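PDB 3VA9: sensor histidine kinase, which probably autophosphorylates on a histidine with ATP in a two-component system, and is represented here by its four-helix-bundle sensor domain. Local coordinates for residues A20-I24 and L132-Q137; E33-E38 and S52-A56. One frame throughout, in Å; residues are numbered along the deposited sequence.

Both contacts join antiparallel helices of the CHASE3-family sensor domain, and both draw on helix 18-44, near its start in interaction 1 and farther along in interaction 2. Their centres lie 23 Å apart on opposite sides of the chain's centre. Interaction 1 pairs the helix with 121-142, distant in sequence; the axes of segments 20-24 and 132-137 approach to an ordinary 10.0 Å, a gap filled by leucine, isoleucine and the aliphatic part of a glutamate, and it is only partly buried. Interaction 2 pairs it with 47-70, the next helix in the chain; the axes of 33-38 and 52-56 come within 7.9 Å, because alanine and serine let the backbones come close, and it is a buried contact. The areas buried are nearly equal, 284 and 280 Å².

Interaction 1 of 2, residues A20-I24 and L132-Q137; sequences ALLAI and LTRAEQ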
loop_
_atom_site.group_PDB
_atom_site.type_symbol
_atom_site.label_atom_id
_atom_site.label_comp_id
_atom_site.label_asym_id
_atom_site.label_seq_id
_atom_site.Cartn_x
_atom_site.Cartn_y
_atom_site.Cartn_z
ATOM N N ALA A 20 -5.387 -14.686 -7.578
ATOM C CA ALA A 20 -5.785 -13.606 -6.679
ATOM C C ALA A 20 -4.838 -13.466 -5.487
ATOM O O ALA A 20 -4.566 -12.353 -5.032
ATOM C CB ALA A 20 -7.222 -13.804 -6.201
ATOM N N LEU A 21 -4.341 -14.595 -4.988
ATOM C CA LEU A 21 -3.422 -14.589 -3.851
ATOM C C LEU A 21 -2.065 -13.997 -4.225
ATOM O O LEU A 21 -1.438 -13.315 -3.418
ATOM C CB LEU A 21 -3.252 -16.000 -3.280
ATOM C CG LEU A 21 -4.495 -16.659 -2.672
ATOM C CD1 LEU A 21 -4.177 -18.076 -2.204
ATOM C CD2 LEU A 21 -5.061 -15.819 -1.529
ATOM N N LEU A 22 -1.614 -14.268 -5.447
ATOM C CA LEU A 22 -0.400 -13.655 -5.968
ATOM C C LEU A 22 -0.577 -12.149 -5.974
ATOM O O LEU A 22 0.272 -11.405 -5.475
ATOM C CB LEU A 22 -0.125 -14.134 -7.394
ATOM C CG LEU A 22 0.352 -15.576 -7.566
ATOM C CD1 LEU A 22 0.453 -15.938 -9.048
ATOM C CD2 LEU A 22 1.685 -15.778 -6.858
ATOM N N ALA A 23 -1.698 -11.709 -6.540
ATOM C CA ALA A 23 -2.007 -10.289 -6.665
ATOM C C ALA A 23 -2.055 -9.584 -5.307
ATOM O O ALA A 23 -1.646 -8.436 -5.186
ATOM C CB ALA A 23 -3.322 -10.098 -7.417
ATOM N N ILE A 24 -2.559 -10.283 -4.293
ATOM C CA ILE A 24 -2.673 -9.730 -2.945
ATOM C C ILE A 24 -1.302 -9.546 -2.300
ATOM O O ILE A 24 -1.058 -8.568 -1.596
ATOM C CB ILE A 24 -3.543 -10.636 -2.051
ATOM C CG1 ILE A 24 -5.009 -10.549 -2.478
ATOM C CG2 ILE A 24 -3.397 -10.255 -0.588
ATOM C CD1 ILE A 24 -5.897 -11.534 -1.766
ATOM N N LEU A 132 -8.740 -10.306 2.896
ATOM C CA LEU A 132 -8.828 -10.717 1.500
ATOM C C LEU A 132 -8.216 -12.106 1.267
ATOM O O LEU A 132 -8.809 -12.952 0.589
ATOM C CB LEU A 132 -8.152 -9.685 0.597
ATOM C CG LEU A 132 -8.961 -8.428 0.273
ATOM C CD1 LEU A 132 -8.080 -7.351 -0.336
ATOM C CD2 LEU A 132 -10.128 -8.761 -0.651
ATOM N N THR A 133 -7.029 -12.325 1.833
ATOM C CA THR A 133 -6.313 -13.590 1.692
ATOM C C THR A 133 -7.097 -14.759 2.289
ATOM O O THR A 133 -7.326 -15.772 1.622
ATOM C CB THR A 133 -4.924 -13.527 2.351
ATOM O OG1 THR A 133 -4.127 -12.534 1.695
ATOM C CG2 THR A 133 -4.224 -14.872 2.247
ATOM N N ARG A 134 -7.501 -14.617 3.547
ATOM C CA ARG A 134 -8.316 -15.632 4.205
ATOM C C ARG A 134 -9.602 -15.911 3.430
ATOM O O ARG A 134 -10.002 -17.062 3.278
ATOM C CB ARG A 134 -8.626 -15.238 5.654
ATOM C CG ARG A 134 -7.468 -15.488 6.613
ATOM C CD ARG A 134 -7.835 -15.174 8.058
ATOM N NE ARG A 134 -7.595 -13.774 8.401
ATOM C CZ ARG A 134 -8.539 -12.839 8.436
ATOM N NH1 ARG A 134 -9.797 -13.154 8.155
ATOM N NH2 ARG A 134 -8.227 -11.590 8.757
ATOM N N ALA A 135 -10.237 -14.855 2.930
ATOM C CA ALA A 135 -11.471 -14.996 2.164
ATOM C C ALA A 135 -11.265 -15.805 0.883
ATOM O O ALA A 135 -12.100 -16.634 0.532
ATOM C CB ALA A 135 -12.066 -13.632 1.846
ATOM N N GLU A 136 -10.158 -15.564 0.186
ATOM C CA GLU A 136 -9.853 -16.313 -1.029
ATOM C C GLU A 136 -9.497 -17.759 -0.705
ATOM O O GLU A 136 -9.843 -18.675 -1.455
ATOM C CB GLU A 136 -8.713 -15.655 -1.806
ATOM C CG GLU A 136 -9.131 -14.449 -2.625
ATOM C CD GLU A 136 -9.996 -14.820 -3.811
ATOM O OE1 GLU A 136 -9.723 -15.862 -4.443
ATOM O OE2 GLU A 136 -10.947 -14.068 -4.116
ATOM N N GLN A 137 -8.799 -17.960 0.409
ATOM C CA GLN A 137 -8.459 -19.305 0.863
ATOM C C GLN A 137 -9.721 -20.068 1.260
ATOM O O GLN A 137 -9.961 -21.174 0.786
ATOM C CB GLN A 137 -7.455 -19.257 2.022
ATOM C CG GLN A 137 -6.038 -18.879 1.598
ATOM C CD GLN A 137 -5.113 -18.625 2.774
ATOM O OE1 GLN A 137 -5.507 -18.024 3.775
ATOM N NE2 GLN A 137 -3.871 -19.071 2.652
#
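L21 lays its CD2 methyl over the aliphatic start of E136, 3.7 Å from E136 CB, and beside T133, with CD2 of L21 4.0 Å from CG2 of T133. Its CA-to-CB bond points sideways, but the m,t rotamer carries the branched end across the gap, and CD1 of L21 reaches CG of Q137 at 4.3 Å near the solvent-exposed border. One turn on, I24 directs its CB at the partner helix: CD1 of I24 packs 3.8 Å from CB of L132, and CG2 of I24 lies 3.3 Å from OG1 of T133. That hydroxyl can border an apolar group because it is hydrogen-bonded to L129 O in its own helix, leaving its methyl for the leucine.

Leucine and isoleucine fit here because the segment axes come no closer than 10.0 Å, which leaves space for branched side chains between them. The segments run nearly antiparallel, at 171°, with L21 and T133 nearest at 6.3 Å between CA atoms. A20 takes the small position: its methyl CB makes room for the carboxylate of E136, whose OE1 approaches to 3.7 Å. E136 is buried, yet its other oxygen, OE2, is hydrogen-bonded to Q77, so its CH2 groups can serve as packing surface while the charged end has a polar partner.

The contact closes the first helix of the bundle, 18-44, against the last, 121-142. On its inner side A20 touches V70 of helix 47-70, while L132 rests on H80 and L84 of helix 75-101, so that all four long helices meet around this layer.

Interaction 2 of 2, residues E33-E38 and S52-A56; sequences EAETSE and SYIRA
Build two regular α-helical segments, phi/psi near -62/-44, with their axes 7.9 Å apart at closest approach and their directions 166° apart, hence antiparallel. Set the register by A34 and Y53, whose CA atoms are only 4.5 Å apart. E33, exposed, points its CB toward the partner and packs it 3.8 Å from CB of A56. A34 allows the close approach, since a methyl is all its side chain adds: its N lies 3.4 Å from CB of A56, its CB 3.9 Å from that same CB, and its O meets the edge of the Y53 ring, 3.4 Å from CD1. S37, with chi1 m, folds its hydroxyl back on its own helix, OG donating to E33 O at 2.7 Å; this satisfies a buried polar group and keeps the residue compact, with CB of S37 3.3 Å from N of Y53 and OG of S37 3.2 Å from CB of S52. E38 brings its CB to 4.1 Å from CD1 of Y53, and then its end leads away. Y53 takes chi1 t and chi2 near 81°, so its ring lies alongside A34 and reaches L95 of helix 75-101, which E38 also touches. Alanine and serine at the interface are what lets antiparallel helices pack this closely, here in the hairpin of helices 18-44 and 47-70 that opens the four-helix bundle of the sensor domain.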
loop_
_atom_site.group_PDB
_atom_site.type_symbol
_atom_site.label_atom_id
_atom_site.label_comp_id
_atom_site.label_asym_id
_atom_site.label_seq_id
_atom_site.Cartn_x
_atom_site.Cartn_y
_atom_site.Cartn_z
ATOM N N GLU A 33 7.437 -1.361 -0.341
ATOM C CA GLU A 33 8.415 -0.734 -1.220
ATOM C C GLU A 33 8.261 0.793 -1.285
ATOM O O GLU A 33 9.254 1.510 -1.345
ATOM C CB GLU A 33 8.355 -1.363 -2.615
ATOM C CG GLU A 33 9.508 -0.965 -3.520
ATOM C CD GLU A 33 10.868 -1.323 -2.933
ATOM O OE1 GLU A 33 11.076 -2.506 -2.588
ATOM O OE2 GLU A 33 11.731 -0.424 -2.823
ATOM N N ALA A 34 7.024 1.290 -1.251
ATOM C CA ALA A 34 6.784 2.737 -1.244
ATOM C C ALA A 34 7.294 3.361 0.053
ATOM O O ALA A 34 7.944 4.409 0.048
ATOM C CB ALA A 34 5.292 3.036 -1.429
ATOM N N GLU A 35 6.988 2.705 1.167
ATOM C CA GLU A 35 7.447 3.167 2.469
ATOM C C GLU A 35 8.974 3.138 2.590
ATOM O O GLU A 35 9.600 4.139 2.931
ATOM C CB GLU A 35 6.823 2.323 3.579
ATOM C CG GLU A 35 7.121 2.844 4.969
ATOM C CD GLU A 35 6.654 1.886 6.033
ATOM O OE1 GLU A 35 5.505 2.037 6.484
ATOM O OE2 GLU A 35 7.430 0.976 6.407
ATOM N N THR A 36 9.576 1.992 2.296
ATOM C CA THR A 36 11.019 1.880 2.426
ATOM C C THR A 36 11.744 2.856 1.482
ATOM O O THR A 36 12.778 3.422 1.838
ATOM C CB THR A 36 11.508 0.428 2.217
ATOM O OG1 THR A 36 12.788 0.268 2.840
ATOM C CG2 THR A 36 11.627 0.092 0.727
ATOM N N SER A 37 11.189 3.075 0.293
ATOM C CA SER A 37 11.817 3.982 -0.667
ATOM C C SER A 37 11.741 5.429 -0.189
ATOM O O SER A 37 12.707 6.172 -0.295
ATOM C CB SER A 37 11.186 3.840 -2.051
ATOM O OG SER A 37 11.461 2.560 -2.567
ATOM N N GLU A 38 10.591 5.812 0.347
ATOM C CA GLU A 38 10.422 7.143 0.911
ATOM C C GLU A 38 11.402 7.382 2.063
ATOM O O GLU A 38 12.034 8.430 2.144
ATOM C CB GLU A 38 8.969 7.355 1.349
ATOM C CG GLU A 38 8.752 8.547 2.257
ATOM C CD GLU A 38 8.827 8.170 3.721
ATOM O OE1 GLU A 38 7.921 7.452 4.182
ATOM O OE2 GLU A 38 9.789 8.582 4.408
ATOM N N SER A 52 12.039 5.084 -6.915
ATOM C CA SER A 52 11.499 3.833 -6.391
ATOM C C SER A 52 10.170 4.025 -5.665
ATOM O O SER A 52 9.272 3.194 -5.779
ATOM C CB SER A 52 12.518 3.146 -5.476
ATOM O OG SER A 52 13.570 2.614 -6.262
ATOM N N TYR A 53 10.042 5.114 -4.913
ATOM C CA TYR A 53 8.772 5.420 -4.267
ATOM C C TYR A 53 7.704 5.617 -5.335
ATOM O O TYR A 53 6.627 5.034 -5.251
ATOM C CB TYR A 53 8.872 6.668 -3.373
ATOM C CG TYR A 53 7.518 7.271 -3.049
ATOM C CD1 TYR A 53 6.724 6.741 -2.041
ATOM C CD2 TYR A 53 7.023 8.349 -3.774
ATOM C CE1 TYR A 53 5.485 7.267 -1.756
ATOM C CE2 TYR A 53 5.778 8.888 -3.494
ATOM C CZ TYR A 53 5.016 8.339 -2.489
ATOM O OH TYR A 53 3.782 8.870 -2.208
ATOM N N ILE A 54 8.011 6.439 -6.338
ATOM C CA ILE A 54 7.089 6.681 -7.456
ATOM C C ILE A 54 6.700 5.382 -8.166
ATOM O O ILE A 54 5.523 5.140 -8.431
ATOM C CB ILE A 54 7.679 7.686 -8.478
ATOM C CG1 ILE A 54 7.682 9.099 -7.893
ATOM C CG2 ILE A 54 6.899 7.665 -9.804
ATOM C CD1 ILE A 54 8.569 10.047 -8.641
ATOM N N ARG A 55 7.691 4.537 -8.442
ATOM C CA ARG A 55 7.439 3.246 -9.077
ATOM C C ARG A 55 6.515 2.355 -8.239
ATOM O O ARG A 55 5.550 1.783 -8.756
ATOM C CB ARG A 55 8.752 2.517 -9.377
ATOM C CG ARG A 55 8.546 1.213 -10.127
ATOM C CD ARG A 55 9.828 0.418 -10.313
ATOM N NE ARG A 55 9.581 -0.737 -11.174
ATOM C CZ ARG A 55 10.444 -1.725 -11.398
ATOM N NH1 ARG A 55 11.639 -1.724 -10.820
ATOM N NH2 ARG A 55 10.106 -2.723 -12.203
ATOM N N ALA A 56 6.808 2.240 -6.948
ATOM C CA ALA A 56 5.981 1.436 -6.061
ATOM C C ALA A 56 4.560 2.011 -5.956
ATOM O O ALA A 56 3.577 1.273 -5.987
ATOM C CB ALA A 56 6.630 1.323 -4.678
#